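PDB 6T3T: 4-hydroxy-tetrahydrodipicolinate synthase, which catalyses the condensation of pyruvate with L-aspartate semialdehyde to 4-hydroxy-tetrahydrodipicolinate, through a Schiff base, in the diaminopimelate route to lysine. Local coordinates for the interface of chains A and B. Sequence-based numbering; all coordinates share one arbitrary frame. Chains: chain A/B, 4-hydroxy-tetrahydrodipicolinate synthase.

The interface of chains A and B. Residues chain A 248, 270-272; chain B 105, 108, 110-111, 114-115, 118.
A:Pro270 plugs into chain B between B:Pro105, B:Asn108, B:Pro110 and B:His118. It buries more surface than any other residue of this patch of the two-fold A-B interface in the homotetramer. The proline follows a cis peptide bond. Its CB lies 3.7 Å from CB of B:His118, on helix 112-124. The side chains of A:Pro270 and B:Pro105 lie alongside, pointing opposite ways, with A:Pro270 CB 3.7 Å from B:Pro105 CG. That same CG sits over the centre of the B:His118 imidazole and backs one of its faces. The B:Asn108 side chain is set nearly perpendicular to that of A:Pro270. The amide nitrogen ND2 of B:Asn108 comes within 3.5 Å of CG of A:Pro270. CG of B:Asn108 stands between backbone N and carbonyl carbon (chi1 43°), which turns the amide towards the proline. The backbone O of B:Asn108 accepts a long hydrogen bond of 3.3 Å from A:Thr248 OG1. The donor stands above the carbonyl plane, 45° out of it. A valine in place of A:Thr248 would probably leave that carbonyl without its mate across the interface. CG of B:Pro110 lies 3.9 Å from CB of A:Pro270, while its CB faces the backbone O of A:Pro270. CD2 of A:Leu271 approaches the backbone O of B:Asn108. The patch centre is about 13 Å from B:Tyr133, the likely proton donor/acceptor. A water also bridges the chains, 3.1 Å from A:Ala272 N and 2.9 Å from B:Ser111 OG.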
ATOM      1  N   THR A 248      18.803   3.804   0.949  1.00 18.26           N
ATOM      2  CA  THR A 248      18.631   4.025  -0.485  1.00 19.29           C
ATOM      3  C   THR A 248      19.941   3.926  -1.268  1.00 19.68           C
ATOM      4  O   THR A 248      20.941   4.577  -0.942  1.00 18.90           O
ATOM      5  CB  THR A 248      17.970   5.381  -0.750  1.00 20.18           C
ATOM      6  OG1 THR A 248      17.681   5.489  -2.155  1.00 22.29           O
ATOM      7  CG2 THR A 248      18.874   6.541  -0.344  1.00 22.22           C
ATOM      8  N   PRO A 270      21.048  15.515  -1.155  1.00 22.80           N
ATOM      9  CA  PRO A 270      20.493  15.035   0.120  1.00 18.93           C
ATOM     10  C   PRO A 270      20.871  13.602   0.567  1.00 16.62           C
ATOM     11  O   PRO A 270      20.346  13.144   1.579  1.00 20.66           O
ATOM     12  CB  PRO A 270      18.977  15.144  -0.125  1.00 20.46           C
ATOM     13  CG  PRO A 270      18.841  14.740  -1.613  1.00 15.08           C
ATOM     14  CD  PRO A 270      20.083  15.388  -2.270  1.00 15.26           C
ATOM     15  N   LEU A 271      21.742  12.898  -0.148  1.00 19.14           N
ATOM     16  CA  LEU A 271      22.220  11.605   0.345  1.00 22.08           C
ATOM     17  C   LEU A 271      23.218  11.795   1.492  1.00 22.63           C
ATOM     18  O   LEU A 271      24.019  12.736   1.488  1.00 18.77           O
ATOM     19  CB  LEU A 271      22.866  10.793  -0.791  1.00 21.56           C
ATOM     20  CG  LEU A 271      21.912  10.370  -1.926  1.00 15.66           C
ATOM     21  CD1 LEU A 271      22.607   9.422  -2.870  1.00 15.55           C
ATOM     22  CD2 LEU A 271      20.650   9.735  -1.384  1.00 15.44           C
ATOM     23  N   ALA A 272      23.160  10.898   2.475  1.00 17.63           N
ATOM     24  CA  ALA A 272      23.964  10.950   3.688  1.00 23.28           C
ATOM     25  C   ALA A 272      24.463   9.549   4.002  1.00 24.47           C
ATOM     26  O   ALA A 272      23.870   8.561   3.553  1.00 20.69           O
ATOM     27  CB  ALA A 272      23.166  11.498   4.879  1.00 18.26           C
TER
ATOM     28  N   PRO B 105      13.188  16.181  -1.272  1.00 17.88           N
ATOM     29  CA  PRO B 105      13.828  15.547  -2.425  1.00 16.97           C
ATOM     30  C   PRO B 105      12.994  14.383  -2.921  1.00 18.99           C
ATOM     31  O   PRO B 105      12.415  13.623  -2.135  1.00 16.04           O
ATOM     32  CB  PRO B 105      15.182  15.083  -1.868  1.00 20.22           C
ATOM     33  CG  PRO B 105      15.482  16.060  -0.799  1.00 17.46           C
ATOM     34  CD  PRO B 105      14.125  16.326  -0.143  1.00 19.88           C
ATOM     35  N   ASN B 108      15.442  10.373  -5.482  1.00 20.84           N
ATOM     36  CA  ASN B 108      16.639   9.767  -4.892  1.00 16.28           C
ATOM     37  C   ASN B 108      16.404   9.243  -3.479  1.00 17.33           C
ATOM     38  O   ASN B 108      17.319   8.642  -2.908  1.00 18.89           O
ATOM     39  CB  ASN B 108      17.867  10.723  -4.907  1.00 16.07           C
ATOM     40  CG  ASN B 108      17.557  12.193  -4.497  1.00 17.32           C
ATOM     41  OD1 ASN B 108      16.477  12.522  -4.013  1.00 25.85           O
ATOM     42  ND2 ASN B 108      18.534  13.072  -4.711  1.00 19.94           N
ATOM     43  N   PRO B 110      16.215  10.061  -0.133  1.00 17.93           N
ATOM     44  CA  PRO B 110      17.209  10.128   0.936  1.00 18.57           C
ATOM     45  C   PRO B 110      16.658   9.579   2.253  1.00 18.78           C
ATOM     46  O   PRO B 110      15.448   9.513   2.489  1.00 19.61           O
ATOM     47  CB  PRO B 110      17.532  11.622   1.023  1.00 18.30           C
ATOM     48  CG  PRO B 110      16.386  12.286   0.504  1.00 21.87           C
ATOM     49  CD  PRO B 110      15.640  11.382  -0.432  1.00 17.03           C
ATOM     50  N   SER B 111      17.579   9.113   3.090  1.00 16.66           N
ATOM     51  CA  SER B 111      17.240   8.712   4.450  1.00 18.42           C
ATOM     52  C   SER B 111      16.779   9.920   5.250  1.00 16.97           C
ATOM     53  O   SER B 111      16.940  11.074   4.846  1.00 16.86           O
ATOM     54  CB  SER B 111      18.444   8.112   5.162  1.00 16.54           C
ATOM     55  OG  SER B 111      19.449   9.112   5.331  1.00 17.21           O
ATOM     56  N   GLY B 114      19.503  12.118   5.891  1.00 16.20           N
ATOM     57  CA  GLY B 114      19.699  12.916   4.686  1.00 19.70           C
ATOM     58  C   GLY B 114      18.733  14.079   4.579  1.00 15.95           C
ATOM     59  O   GLY B 114      19.121  15.183   4.210  1.00 16.35           O
ATOM     60  N   LEU B 115      17.451  13.839   4.885  1.00 19.57           N
ATOM     61  CA  LEU B 115      16.483  14.929   4.920  1.00 18.99           C
ATOM     62  C   LEU B 115      16.878  15.964   5.963  1.00 16.13           C
ATOM     63  O   LEU B 115      16.741  17.176   5.738  1.00 15.39           O
ATOM     64  CB  LEU B 115      15.084  14.395   5.245  1.00 16.89           C
ATOM     65  CG  LEU B 115      14.418  13.553   4.171  1.00 17.36           C
ATOM     66  CD1 LEU B 115      12.989  13.187   4.567  1.00 17.62           C
ATOM     67  CD2 LEU B 115      14.460  14.271   2.852  1.00 16.82           C
ATOM     68  N   HIS B 118      19.684  17.941   4.446  1.00 17.88           N
ATOM     69  CA  HIS B 118      19.220  18.642   3.247  1.00 13.30           C
ATOM     70  C   HIS B 118      18.472  19.918   3.618  1.00 15.72           C
ATOM     71  O   HIS B 118      18.858  21.020   3.210  1.00 13.56           O
ATOM     72  CB  HIS B 118      18.339  17.709   2.411  1.00 18.56           C
ATOM     73  CG  HIS B 118      17.507  18.410   1.381  1.00 15.32           C
ATOM     74  ND1 HIS B 118      17.996  18.764   0.144  1.00 17.78           N
ATOM     75  CD2 HIS B 118      16.218  18.830   1.407  1.00 17.33           C
ATOM     76  CE1 HIS B 118      17.047  19.368  -0.554  1.00 15.86           C
ATOM     77  NE2 HIS B 118      15.953  19.407   0.183  1.00 18.18           N
TER
HETATM   78  O   HOH W   1      20.522   9.212   2.622  1.00 17.32           O